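Fimbria adhesin protein (PDB 3U4K) probably mediates fimbrial attachment of Klebsiella pneumoniae to host tissue through its receptor-binding domain, the part crystallised here, a binder of human collagen V. Local coordinates at residues A[33-38]-A[166-171]; A[57-62]-A[133-138]; A[81-86]-A[115-120]; A[105-110]-A[155-160]. One frame throughout, in Å; residues are numbered along the deposited sequence.

Contact 1: residues A[33-38]-A[166-171]; sequences YEINMA and LKTSLN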
loop_
_atom_site.group_PDB
_atom_site.type_symbol
_atom_site.label_atom_id
_atom_site.label_comp_id
_atom_site.label_asym_id
_atom_site.label_seq_id
_atom_site.Cartn_x
_atom_site.Cartn_y
_atom_site.Cartn_z
ATOM N N TYR A 33 -12.499 -4.248 0.944
ATOM C CA TYR A 33 -11.925 -4.066 2.274
ATOM C C TYR A 33 -11.018 -2.842 2.228
ATOM O O TYR A 33 -10.263 -2.657 1.264
ATOM C CB TYR A 33 -11.128 -5.307 2.678
ATOM C CG TYR A 33 -10.778 -5.389 4.148
ATOM C CD1 TYR A 33 -9.499 -5.072 4.599
ATOM C CD2 TYR A 33 -11.727 -5.795 5.089
ATOM C CE1 TYR A 33 -9.173 -5.150 5.946
ATOM C CE2 TYR A 33 -11.411 -5.874 6.438
ATOM C CZ TYR A 33 -10.134 -5.554 6.859
ATOM O OH TYR A 33 -9.820 -5.636 8.194
ATOM N N GLU A 34 -11.098 -2.003 3.258
ATOM C CA GLU A 34 -10.359 -0.741 3.280
ATOM C C GLU A 34 -9.501 -0.553 4.515
ATOM O O GLU A 34 -9.915 -0.873 5.631
ATOM C CB GLU A 34 -11.310 0.443 3.156
ATOM C CG GLU A 34 -11.684 0.786 1.727
ATOM C CD GLU A 34 -12.752 1.856 1.657
ATOM O OE1 GLU A 34 -13.765 1.739 2.383
ATOM O OE2 GLU A 34 -12.581 2.815 0.873
ATOM N N ILE A 35 -8.301 -0.027 4.300
ATOM C CA ILE A 35 -7.408 0.340 5.388
ATOM C C ILE A 35 -7.085 1.825 5.271
ATOM O O ILE A 35 -6.563 2.274 4.245
ATOM C CB ILE A 35 -6.097 -0.478 5.354
ATOM C CG1 ILE A 35 -6.389 -1.973 5.483
ATOM C CG2 ILE A 35 -5.159 -0.034 6.467
ATOM C CD1 ILE A 35 -5.249 -2.864 5.045
ATOM N N ASN A 36 -7.418 2.583 6.312
ATOM C CA ASN A 36 -6.919 3.947 6.452
ATOM C C ASN A 36 -5.520 3.882 7.063
ATOM O O ASN A 36 -5.347 3.398 8.183
ATOM C CB ASN A 36 -7.869 4.794 7.309
ATOM C CG ASN A 36 -7.313 6.177 7.617
ATOM O OD1 ASN A 36 -6.752 6.856 6.748
ATOM N ND2 ASN A 36 -7.475 6.606 8.863
HETATM N N MSE A 37 -4.528 4.366 6.322
HETATM C CA MSE A 37 -3.120 4.184 6.695
HETATM C C MSE A 37 -2.576 5.278 7.589
HETATM O O MSE A 37 -1.413 5.664 7.463
HETATM C CB MSE A 37 -2.284 4.050 5.421
HETATM C CG MSE A 37 -2.704 2.826 4.606
HETATM SE SE MSE A 37 -1.452 2.473 3.118
HETATM C CE MSE A 37 -1.696 4.154 2.115
ATOM N N ALA A 38 -3.406 5.772 8.508
ATOM C CA ALA A 38 -3.021 6.854 9.418
ATOM C C ALA A 38 -1.834 6.470 10.301
ATOM O O ALA A 38 -1.881 5.469 11.021
ATOM C CB ALA A 38 -4.208 7.280 10.272
ATOM N N LEU A 166 -9.524 -4.847 -2.468
ATOM C CA LEU A 166 -8.705 -4.423 -1.336
ATOM C C LEU A 166 -8.080 -3.069 -1.631
ATOM O O LEU A 166 -7.284 -2.931 -2.563
ATOM C CB LEU A 166 -7.625 -5.466 -1.026
ATOM C CG LEU A 166 -6.639 -5.198 0.117
ATOM C CD1 LEU A 166 -7.347 -4.891 1.432
ATOM C CD2 LEU A 166 -5.696 -6.382 0.275
ATOM N N LYS A 167 -8.449 -2.074 -0.830
ATOM C CA LYS A 167 -8.004 -0.703 -1.052
ATOM C C LYS A 167 -7.394 -0.086 0.205
ATOM O O LYS A 167 -7.932 -0.230 1.304
ATOM C CB LYS A 167 -9.170 0.152 -1.556
ATOM C CG LYS A 167 -8.789 1.568 -1.963
ATOM C CD LYS A 167 -9.908 2.281 -2.712
ATOM C CE LYS A 167 -11.142 2.469 -1.842
ATOM N NZ LYS A 167 -12.084 3.476 -2.403
ATOM N N THR A 168 -6.260 0.590 0.038
ATOM C CA THR A 168 -5.645 1.343 1.131
ATOM C C THR A 168 -5.501 2.812 0.746
ATOM O O THR A 168 -5.115 3.132 -0.379
ATOM C CB THR A 168 -4.270 0.779 1.544
ATOM O OG1 THR A 168 -3.311 1.039 0.515
ATOM C CG2 THR A 168 -4.341 -0.721 1.817
ATOM N N SER A 169 -5.809 3.696 1.691
ATOM C CA SER A 169 -5.848 5.131 1.425
ATOM C C SER A 169 -5.514 5.979 2.659
ATOM O O SER A 169 -5.328 5.454 3.762
ATOM C CB SER A 169 -7.225 5.516 0.875
ATOM O OG SER A 169 -8.238 5.273 1.833
ATOM N N LEU A 170 -5.437 7.295 2.456
ATOM C CA LEU A 170 -5.177 8.246 3.534
ATOM C C LEU A 170 -6.242 9.327 3.598
ATOM O O LEU A 170 -6.819 9.699 2.574
ATOM C CB LEU A 170 -3.811 8.908 3.351
ATOM C CG LEU A 170 -2.559 8.125 3.747
ATOM C CD1 LEU A 170 -1.311 8.875 3.313
ATOM C CD2 LEU A 170 -2.530 7.865 5.245
ATOM N N ASN A 171 -6.493 9.822 4.807
ATOM C CA ASN A 171 -7.315 11.010 5.016
ATOM C C ASN A 171 -6.483 12.278 4.843
ATOM O O ASN A 171 -5.398 12.249 4.252
ATOM C CB ASN A 171 -7.928 10.991 6.418
ATOM C CG ASN A 171 -8.999 9.935 6.573
ATOM O OD1 ASN A 171 -9.924 9.842 5.765
ATOM N ND2 ASN A 171 -8.887 9.136 7.628
#

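Contact 2: residues A[57-62]-A[133-138]; sequences KTWTMP and STFTLD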
loop_
_atom_site.group_PDB
_atom_site.type_symbol
_atom_site.label_atom_id
_atom_site.label_comp_id
_atom_site.label_asym_id
_atom_site.label_seq_id
_atom_site.Cartn_x
_atom_site.Cartn_y
_atom_site.Cartn_z
ATOM N N LYS A 57 4.220 0.698 9.764
ATOM C CA LYS A 57 2.940 0.374 10.400
ATOM C C LYS A 57 2.264 -0.821 9.737
ATOM O O LYS A 57 2.266 -0.947 8.510
ATOM C CB LYS A 57 2.003 1.581 10.413
ATOM C CG LYS A 57 0.972 1.538 11.528
ATOM C CD LYS A 57 0.255 2.870 11.684
ATOM C CE LYS A 57 -0.168 3.113 13.126
ATOM N NZ LYS A 57 -0.980 1.997 13.682
ATOM N N THR A 58 1.675 -1.683 10.563
ATOM C CA THR A 58 1.063 -2.923 10.092
ATOM C C THR A 58 -0.385 -3.067 10.555
ATOM O O THR A 58 -0.677 -2.985 11.747
ATOM C CB THR A 58 1.902 -4.150 10.513
ATOM O OG1 THR A 58 3.108 -4.176 9.745
ATOM C CG2 THR A 58 1.148 -5.446 10.286
ATOM N N TRP A 59 -1.280 -3.269 9.593
ATOM C CA TRP A 59 -2.671 -3.592 9.875
ATOM C C TRP A 59 -2.950 -5.025 9.530
ATOM O O TRP A 59 -2.429 -5.550 8.544
ATOM C CB TRP A 59 -3.605 -2.689 9.085
ATOM C CG TRP A 59 -3.372 -1.225 9.330
ATOM C CD1 TRP A 59 -4.082 -0.383 10.178
ATOM C CD2 TRP A 59 -2.344 -0.374 8.719
ATOM N NE1 TRP A 59 -3.579 0.890 10.136
ATOM C CE2 TRP A 59 -2.534 0.964 9.284
ATOM C CE3 TRP A 59 -1.320 -0.580 7.799
ATOM C CZ2 TRP A 59 -1.724 2.032 8.927
ATOM C CZ3 TRP A 59 -0.510 0.507 7.449
ATOM C CH2 TRP A 59 -0.711 1.781 7.998
ATOM N N THR A 60 -3.775 -5.673 10.344
ATOM C CA THR A 60 -4.170 -7.052 10.084
ATOM C C THR A 60 -5.632 -7.125 9.637
ATOM O O THR A 60 -6.462 -6.302 10.037
ATOM C CB THR A 60 -3.952 -7.961 11.317
ATOM O OG1 THR A 60 -4.829 -7.561 12.377
ATOM C CG2 THR A 60 -2.503 -7.893 11.802
HETATM N N MSE A 61 -5.931 -8.104 8.788
HETATM C CA MSE A 61 -7.311 -8.423 8.431
HETATM C C MSE A 61 -7.561 -9.844 8.846
HETATM O O MSE A 61 -6.817 -10.748 8.452
HETATM C CB MSE A 61 -7.611 -8.212 6.949
HETATM C CG MSE A 61 -6.536 -8.766 6.020
HETATM SE SE MSE A 61 -6.818 -8.036 4.214
HETATM C CE MSE A 61 -5.098 -7.082 4.052
ATOM N N PRO A 62 -8.603 -10.063 9.667
ATOM C CA PRO A 62 -8.922 -11.408 10.144
ATOM C C PRO A 62 -9.328 -12.321 8.991
ATOM O O PRO A 62 -9.901 -11.849 8.004
ATOM C CB PRO A 62 -10.110 -11.176 11.086
ATOM C CG PRO A 62 -10.721 -9.893 10.628
ATOM C CD PRO A 62 -9.568 -9.058 10.153
ATOM N N SER A 133 -4.496 -11.708 6.437
ATOM C CA SER A 133 -3.120 -11.268 6.229
ATOM C C SER A 133 -2.795 -9.981 6.980
ATOM O O SER A 133 -3.659 -9.386 7.632
ATOM C CB SER A 133 -2.848 -11.081 4.731
ATOM O OG SER A 133 -3.804 -10.214 4.146
ATOM N N THR A 134 -1.532 -9.575 6.892
ATOM C CA THR A 134 -1.081 -8.281 7.383
ATOM C C THR A 134 -0.791 -7.385 6.192
ATOM O O THR A 134 -0.246 -7.843 5.188
ATOM C CB THR A 134 0.207 -8.392 8.229
ATOM O OG1 THR A 134 1.287 -8.884 7.418
ATOM C CG2 THR A 134 0.001 -9.304 9.437
ATOM N N PHE A 135 -1.161 -6.114 6.299
ATOM C CA PHE A 135 -0.728 -5.113 5.326
ATOM C C PHE A 135 0.272 -4.183 5.997
ATOM O O PHE A 135 0.025 -3.697 7.101
ATOM C CB PHE A 135 -1.916 -4.325 4.763
ATOM C CG PHE A 135 -1.574 -3.497 3.553
ATOM C CD1 PHE A 135 -1.672 -4.035 2.274
ATOM C CD2 PHE A 135 -1.146 -2.177 3.689
ATOM C CE1 PHE A 135 -1.351 -3.277 1.158
ATOM C CE2 PHE A 135 -0.824 -1.414 2.576
ATOM C CZ PHE A 135 -0.928 -1.965 1.309
ATOM N N THR A 136 1.399 -3.940 5.331
ATOM C CA THR A 136 2.487 -3.154 5.922
ATOM C C THR A 136 2.965 -2.001 5.036
ATOM O O THR A 136 3.384 -2.206 3.893
ATOM C CB THR A 136 3.679 -4.053 6.324
ATOM O OG1 THR A 136 3.245 -5.009 7.300
ATOM C CG2 THR A 136 4.818 -3.233 6.915
ATOM N N LEU A 137 2.888 -0.790 5.586
ATOM C CA LEU A 137 3.428 0.409 4.953
ATOM C C LEU A 137 4.801 0.744 5.537
ATOM O O LEU A 137 4.977 0.794 6.758
ATOM C CB LEU A 137 2.465 1.587 5.127
ATOM C CG LEU A 137 2.895 2.980 4.652
ATOM C CD1 LEU A 137 3.136 3.021 3.150
ATOM C CD2 LEU A 137 1.873 4.034 5.051
ATOM N N ASP A 138 5.770 0.958 4.654
ATOM C CA ASP A 138 7.125 1.323 5.057
ATOM C C ASP A 138 7.486 2.712 4.562
ATOM O O ASP A 138 7.339 3.013 3.374
ATOM C CB ASP A 138 8.144 0.313 4.523
ATOM C CG ASP A 138 8.206 -0.961 5.347
ATOM O OD1 ASP A 138 7.694 -0.972 6.489
ATOM O OD2 ASP A 138 8.780 -1.955 4.852
#

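Contact 3: residues A[81-86]-A[115-120]; sequences AKVVAA and MIYPDS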
loop_
_atom_site.group_PDB
_atom_site.type_symbol
_atom_site.label_atom_id
_atom_site.label_comp_id
_atom_site.label_asym_id
_atom_site.label_seq_id
_atom_site.Cartn_x
_atom_site.Cartn_y
_atom_site.Cartn_z
ATOM N N ALA A 81 -1.935 -6.250 -7.993
ATOM C CA ALA A 81 -1.633 -5.346 -6.886
ATOM C C ALA A 81 -1.073 -4.052 -7.461
ATOM O O ALA A 81 0.026 -4.038 -8.025
ATOM C CB ALA A 81 -0.641 -5.986 -5.928
ATOM N N LYS A 82 -1.840 -2.973 -7.324
ATOM C CA LYS A 82 -1.523 -1.702 -7.970
ATOM C C LYS A 82 -1.318 -0.550 -6.995
ATOM O O LYS A 82 -2.062 -0.399 -6.020
ATOM C CB LYS A 82 -2.621 -1.322 -8.968
ATOM C CG LYS A 82 -2.538 -2.043 -10.301
ATOM C CD LYS A 82 -3.647 -1.590 -11.236
ATOM C CE LYS A 82 -3.600 -2.354 -12.550
ATOM N NZ LYS A 82 -4.797 -2.073 -13.390
ATOM N N VAL A 83 -0.298 0.256 -7.272
ATOM C CA VAL A 83 -0.126 1.542 -6.620
ATOM C C VAL A 83 -0.732 2.581 -7.554
ATOM O O VAL A 83 -0.305 2.721 -8.703
ATOM C CB VAL A 83 1.354 1.861 -6.353
ATOM C CG1 VAL A 83 1.489 3.222 -5.692
ATOM C CG2 VAL A 83 1.983 0.785 -5.480
ATOM N N VAL A 84 -1.733 3.300 -7.056
ATOM C CA VAL A 84 -2.545 4.179 -7.899
ATOM C C VAL A 84 -2.459 5.660 -7.536
ATOM O O VAL A 84 -3.019 6.501 -8.243
ATOM C CB VAL A 84 -4.027 3.743 -7.901
ATOM C CG1 VAL A 84 -4.200 2.451 -8.683
ATOM C CG2 VAL A 84 -4.553 3.597 -6.477
ATOM N N ALA A 85 -1.763 5.973 -6.444
ATOM C CA ALA A 85 -1.651 7.349 -5.952
ATOM C C ALA A 85 -0.857 8.249 -6.895
ATOM O O ALA A 85 0.236 7.889 -7.342
ATOM C CB ALA A 85 -1.033 7.367 -4.565
ATOM N N ALA A 86 -1.422 9.419 -7.188
ATOM C CA ALA A 86 -0.781 10.406 -8.052
ATOM C C ALA A 86 0.399 11.052 -7.334
ATOM O O ALA A 86 0.351 11.278 -6.123
ATOM C CB ALA A 86 -1.786 11.461 -8.489
HETATM N N MSE A 115 2.970 -10.555 -1.057
HETATM C CA MSE A 115 3.567 -9.782 -2.151
HETATM C C MSE A 115 3.921 -8.363 -1.762
HETATM O O MSE A 115 3.277 -7.748 -0.904
HETATM C CB MSE A 115 2.656 -9.807 -3.386
HETATM C CG MSE A 115 1.479 -8.835 -3.295
HETATM SE SE MSE A 115 -0.057 -9.500 -4.338
HETATM C CE MSE A 115 -1.317 -9.659 -2.825
ATOM N N ILE A 116 4.969 -7.847 -2.401
ATOM C CA ILE A 116 5.341 -6.441 -2.313
ATOM C C ILE A 116 4.838 -5.744 -3.577
ATOM O O ILE A 116 5.108 -6.195 -4.695
ATOM C CB ILE A 116 6.868 -6.265 -2.151
ATOM C CG1 ILE A 116 7.351 -6.977 -0.878
ATOM C CG2 ILE A 116 7.240 -4.787 -2.111
ATOM C CD1 ILE A 116 8.807 -7.390 -0.892
ATOM N N TYR A 117 4.085 -4.664 -3.389
ATOM C CA TYR A 117 3.487 -3.915 -4.494
ATOM C C TYR A 117 4.565 -3.230 -5.338
ATOM O O TYR A 117 5.514 -2.673 -4.782
ATOM C CB TYR A 117 2.531 -2.858 -3.946
ATOM C CG TYR A 117 1.192 -3.364 -3.454
ATOM C CD1 TYR A 117 0.012 -2.915 -4.036
ATOM C CD2 TYR A 117 1.099 -4.268 -2.394
ATOM C CE1 TYR A 117 -1.222 -3.361 -3.591
ATOM C CE2 TYR A 117 -0.133 -4.718 -1.941
ATOM C CZ TYR A 117 -1.291 -4.260 -2.544
ATOM O OH TYR A 117 -2.528 -4.692 -2.111
ATOM N N PRO A 118 4.427 -3.267 -6.679
ATOM C CA PRO A 118 3.363 -3.940 -7.423
ATOM C C PRO A 118 3.656 -5.417 -7.708
ATOM O O PRO A 118 4.820 -5.836 -7.731
ATOM C CB PRO A 118 3.305 -3.150 -8.730
ATOM C CG PRO A 118 4.704 -2.691 -8.940
ATOM C CD PRO A 118 5.328 -2.520 -7.577
ATOM N N ASP A 119 2.586 -6.182 -7.917
ATOM C CA ASP A 119 2.663 -7.599 -8.265
ATOM C C ASP A 119 1.313 -8.068 -8.808
ATOM O O ASP A 119 0.372 -7.278 -8.925
ATOM C CB ASP A 119 3.064 -8.437 -7.042
ATOM C CG ASP A 119 3.883 -9.668 -7.414
ATOM O OD1 ASP A 119 4.173 -9.864 -8.615
ATOM O OD2 ASP A 119 4.245 -10.440 -6.497
ATOM N N SER A 120 1.226 -9.350 -9.149
ATOM C CA SER A 120 -0.033 -9.953 -9.575
ATOM C C SER A 120 -0.132 -11.394 -9.100
ATOM O O SER A 120 0.872 -12.099 -9.033
ATOM C CB SER A 120 -0.189 -9.881 -11.093
ATOM O OG SER A 120 0.896 -10.512 -11.744
#

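Contact 4: residues A[105-110]-A[155-160]; sequences LRFSRK and PYTEYG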
loop_
_atom_site.group_PDB
_atom_site.type_symbol
_atom_site.label_atom_id
_atom_site.label_comp_id
_atom_site.label_asym_id
_atom_site.label_seq_id
_atom_site.Cartn_x
_atom_site.Cartn_y
_atom_site.Cartn_z
ATOM N N LEU A 105 8.126 5.169 -0.149
ATOM C CA LEU A 105 7.024 4.349 0.348
ATOM C C LEU A 105 7.055 2.946 -0.252
ATOM O O LEU A 105 7.205 2.783 -1.464
ATOM C CB LEU A 105 5.674 5.015 0.067
ATOM C CG LEU A 105 5.296 6.279 0.847
ATOM C CD1 LEU A 105 3.927 6.772 0.414
ATOM C CD2 LEU A 105 5.311 6.055 2.352
ATOM N N ARG A 106 6.925 1.941 0.612
ATOM C CA ARG A 106 6.830 0.552 0.179
ATOM C C ARG A 106 5.621 -0.129 0.825
ATOM O O ARG A 106 5.469 -0.130 2.050
ATOM C CB ARG A 106 8.124 -0.204 0.488
ATOM C CG ARG A 106 8.272 -1.534 -0.243
ATOM C CD ARG A 106 9.586 -2.220 0.099
ATOM N NE ARG A 106 9.778 -2.307 1.547
ATOM C CZ ARG A 106 10.948 -2.501 2.152
ATOM N NH1 ARG A 106 12.064 -2.637 1.443
ATOM N NH2 ARG A 106 11.001 -2.556 3.477
ATOM N N PHE A 107 4.761 -0.693 -0.017
ATOM C CA PHE A 107 3.552 -1.375 0.437
ATOM C C PHE A 107 3.724 -2.870 0.248
ATOM O O PHE A 107 4.102 -3.328 -0.834
ATOM C CB PHE A 107 2.331 -0.901 -0.352
ATOM C CG PHE A 107 2.249 0.589 -0.516
ATOM C CD1 PHE A 107 2.956 1.233 -1.532
ATOM C CD2 PHE A 107 1.453 1.352 0.333
ATOM C CE1 PHE A 107 2.878 2.607 -1.689
ATOM C CE2 PHE A 107 1.368 2.729 0.176
ATOM C CZ PHE A 107 2.083 3.356 -0.834
ATOM N N SER A 108 3.448 -3.627 1.304
ATOM C CA SER A 108 3.592 -5.076 1.266
ATOM C C SER A 108 2.421 -5.772 1.949
ATOM O O SER A 108 1.747 -5.195 2.805
ATOM C CB SER A 108 4.915 -5.502 1.911
ATOM O OG SER A 108 4.913 -5.211 3.299
ATOM N N ARG A 109 2.189 -7.019 1.556
ATOM C CA ARG A 109 1.173 -7.854 2.173
ATOM C C ARG A 109 1.814 -9.180 2.545
ATOM O O ARG A 109 2.576 -9.743 1.761
ATOM C CB ARG A 109 0.008 -8.072 1.209
ATOM C CG ARG A 109 -1.243 -8.649 1.850
ATOM C CD ARG A 109 -2.280 -8.987 0.794
ATOM N NE ARG A 109 -3.223 -9.999 1.264
ATOM C CZ ARG A 109 -4.132 -10.596 0.498
ATOM N NH1 ARG A 109 -4.234 -10.291 -0.790
ATOM N NH2 ARG A 109 -4.943 -11.505 1.024
ATOM N N LYS A 110 1.517 -9.664 3.746
ATOM C CA LYS A 110 2.084 -10.922 4.220
ATOM C C LYS A 110 1.016 -11.811 4.851
ATOM O O LYS A 110 0.219 -11.358 5.669
ATOM C CB LYS A 110 3.230 -10.664 5.204
ATOM C CG LYS A 110 4.187 -11.834 5.356
ATOM C CD LYS A 110 5.516 -11.396 5.953
ATOM C CE LYS A 110 6.510 -12.551 6.022
ATOM N NZ LYS A 110 6.117 -13.581 7.027
ATOM N N PRO A 155 -6.718 7.667 -2.438
ATOM C CA PRO A 155 -6.280 6.281 -2.649
ATOM C C PRO A 155 -4.775 6.144 -2.863
ATOM O O PRO A 155 -4.134 7.074 -3.358
ATOM C CB PRO A 155 -7.027 5.869 -3.921
ATOM C CG PRO A 155 -7.281 7.149 -4.638
ATOM C CD PRO A 155 -7.564 8.141 -3.549
ATOM N N TYR A 156 -4.229 4.987 -2.490
ATOM C CA TYR A 156 -2.809 4.684 -2.670
ATOM C C TYR A 156 -2.602 3.286 -3.243
ATOM O O TYR A 156 -1.806 3.091 -4.165
ATOM C CB TYR A 156 -2.058 4.821 -1.343
ATOM C CG TYR A 156 -1.702 6.246 -0.982
ATOM C CD1 TYR A 156 -2.634 7.089 -0.374
ATOM C CD2 TYR A 156 -0.429 6.752 -1.244
ATOM C CE1 TYR A 156 -2.313 8.398 -0.051
ATOM C CE2 TYR A 156 -0.097 8.059 -0.922
ATOM C CZ TYR A 156 -1.040 8.876 -0.326
ATOM O OH TYR A 156 -0.708 10.174 -0.005
ATOM N N THR A 157 -3.327 2.323 -2.684
ATOM C CA THR A 157 -3.227 0.923 -3.087
ATOM C C THR A 157 -4.571 0.385 -3.573
ATOM O O THR A 157 -5.628 0.725 -3.026
ATOM C CB THR A 157 -2.671 0.064 -1.930
ATOM O OG1 THR A 157 -1.243 -0.009 -2.033
ATOM C CG2 THR A 157 -3.272 -1.354 -1.909
ATOM N N GLU A 158 -4.515 -0.439 -4.618
ATOM C CA GLU A 158 -5.689 -1.133 -5.139
ATOM C C GLU A 158 -5.333 -2.546 -5.579
ATOM O O GLU A 158 -4.442 -2.749 -6.404
ATOM C CB GLU A 158 -6.327 -0.350 -6.286
ATOM C CG GLU A 158 -7.169 0.827 -5.817
ATOM C CD GLU A 158 -7.826 1.598 -6.948
ATOM O OE1 GLU A 158 -7.549 1.300 -8.132
ATOM O OE2 GLU A 158 -8.624 2.511 -6.642
ATOM N N TYR A 159 -6.028 -3.518 -5.000
ATOM C CA TYR A 159 -5.826 -4.920 -5.328
ATOM C C TYR A 159 -7.129 -5.565 -5.767
ATOM O O TYR A 159 -8.166 -5.385 -5.127
ATOM C CB TYR A 159 -5.242 -5.668 -4.132
ATOM C CG TYR A 159 -5.059 -7.150 -4.363
ATOM C CD1 TYR A 159 -4.076 -7.624 -5.231
ATOM C CD2 TYR A 159 -5.866 -8.080 -3.708
ATOM C CE1 TYR A 159 -3.904 -8.981 -5.443
ATOM C CE2 TYR A 159 -5.703 -9.442 -3.912
ATOM C CZ TYR A 159 -4.719 -9.886 -4.779
ATOM O OH TYR A 159 -4.547 -11.236 -4.987
ATOM N N GLY A 160 -7.070 -6.314 -6.861
ATOM C CA GLY A 160 -8.249 -6.991 -7.391
ATOM C C GLY A 160 -8.077 -7.520 -8.801
ATOM O O GLY A 160 -7.086 -7.209 -9.463
#

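Contact 1: residues A[33-38]-A[166-171]
Tyr-33 to Asn-36 and Leu-166 to Ser-169 form the parallel edge pairing of the mixed sheet in the jelly-roll receptor-binding domain. Four backbone bonds join them. Tyr-33 O accepts from Lys-167 N at 2.8 Å and Ile-35 O from Ser-169 N, while Ile-35 N and Met-37 N donate to Lys-167 O and Ser-169 O. On the outward face Glu-34 and Lys-167 run side by side in the same direction. Their salt bridge is long, with Glu-34 OE2 3.4 Å from Lys-167 NZ; the lysine is bent at CG-CD (chi3 63°). On the other face Tyr-33 CD1 receives Leu-166 CD1 at the ring edge, 3.8 Å away, and Thr-168 CG2 lies 4.0 Å from both CB and CD1 of Ile-35. Beyond the end of strand 33-36, selenomethionine Met-37 slants across Thr-168, with SE 3.5 Å from OG1. Its CB also packs against Leu-170 CD2 at 3.8 Å. The face that carries Ile-35 and Thr-168 meets Trp-59 and Phe-135 of the opposing sheet. Strand 166-170 pairs on its other side with the antiparallel strand 154-160, which leaves strand 33-36 outermost within this chain.

Contact 2: residues A[57-62]-A[133-138]
Trp-59 and Leu-137 pack side by side on the inner face of this antiparallel pairing, where the tryptophan CZ3 meets Leu-137 CB, 3.9 Å away and in the plane of the indole. Trp-59 CE3 lies 4.4 Å from Phe-135 CD2, near the plane of the phenylalanine ring at its edge. Lys-57 CG rests 3.7 Å above one face of the indole, toward its rim. At the other end selenomethionine Met-61 brings CE to 3.4 Å from Ser-133 OG, a hydroxyl whose stronger partner is Arg-109 NE. Strands 53-61 and 133-141 are neighbours in the antiparallel sheet of the jelly roll, and the inner side chains press on Ile-35 of the facing sheet and on Met-37 just beyond its strand. Lys-57, Trp-59 and Met-61 each exchange backbone N-H and C=O bonds with Leu-137, Phe-135 and Ser-133 in turn. On the outer face, which is more exposed to solvent, four threonines make the contact. There the hydroxyls of Thr-58 and Thr-136 share a hydrogen bond, OG1 to OG1 2.6 Å, while Thr-60 CG2 and Thr-134 CG2 meet obliquely at 3.7 Å.

Contact 3: residues A[81-86]-A[115-120]
The phenol ring of Tyr-117 takes Ala-81 on one of its faces. The alanine CB stands 3.7 Å from the ring centroid and 17° off the ring normal, a CH-pi contact displaced toward the rim, with CE1 its nearest ring atom at 3.6 Å. Val-83 CG2 lies 4.0 Å from Tyr-117 CB, the atom from which the ring hangs. The same Ala-81 methyl also meets SE of selenomethionine Met-115, 3.9 Å away, so the one methyl touches both the ring and the selenium. Farther along, the ring reaches Thr-157 and Tyr-159 of strand 154-160 and Phe-135 of the antiparallel sheet.

The pyrrolidine ring of Pro-118 lies beside the backbone instead, with CB 3.5 Å from Ala-81 O. A cis peptide bond joins it to Tyr-117, and immediately after this bend the main chain pairs with Ala-81. Ala-81 N donates to Asp-119 O at 2.7 Å, the donor tilted 30° from the carbonyl plane, while the return bond from Asp-119 N to Ala-81 O is weak at 3.3 Å. Lys-94 NZ bonds to two carbonyls of the bend, those of Ile-116 and Pro-118.

Before the cis proline, strand 115-116 pairs with strand 103-111 in the antiparallel sheet; after it, strand 119-125 forms the border of the mixed sheet within this chain, next to strand 74-83. The chain thus passes from one sheet of the jelly roll to the other at the cis proline.

Contact 4: residues A[105-110]-A[155-160]
Phe-107 and Thr-157 meet across the interior of the jelly-roll barrel, where strands 103-111 and 154-160 belong to different sheets and touch through side chains alone. The segment axes approach to 9.3 Å and are inclined by 31°. Thr-157 OG1 sits over one face of the Phe-107 ring, 3.8 Å from CD2, the two side chains passing alongside in opposite senses. Toward one end, Phe-107 CZ comes within 4.2 Å of Tyr-156 CD2, and Leu-105 CD1 is a looser neighbour of Tyr-156 CE2 at 4.4 Å. Arg-109 meets Tyr-159 at the other end. All six side chains that take part are buried.

Residues of the next shell support several of these groups. Tyr-156 and Thr-157 both face Thr-168 of the adjoining strand, a classic beta bulge, and it lets two consecutive side chains turn toward strand 103-111. The phenol oxygen of Tyr-156 is hydrogen-bonded to Ala-152 O. Leu-137 lies on the side of the Phe-107 ring away from Thr-157, and Phe-135 touches the ring as well.

The Arg-109 chain is extended from CG to NE. Its NE bonds to Ser-133 OG and its NH2 to Ala-131 O, which would restrict rotation of the guanidinium. That group is turned 73° from the Tyr-159 ring plane, and NH1 lies 3.6 Å from Tyr-159 CE2, with this ring carbon close to the guanidinium plane.

Contact 4 lies at the middle of the domain, about 2 Å from the chain centre, and contact 3 is its close neighbour, their centres about 5 Å apart. Contact 1 belongs to the mixed sheet and contact 2 to the antiparallel sheet; their centres are about 11 Å apart and they meet where Ile-35 CG2 lies 3.6 Å from Trp-59 CG. Contact 4 bridges these same two sheets. It joins contact 1 through the backbone pairing of strands 154-160 and 166-170, and contact 2 through a salt bridge, Arg-106 NH2 to Asp-138 OD2 at 2.7 Å. Contacts 2 and 3 touch between Phe-135 CE1 and Tyr-117 CE2, 3.6 Å apart.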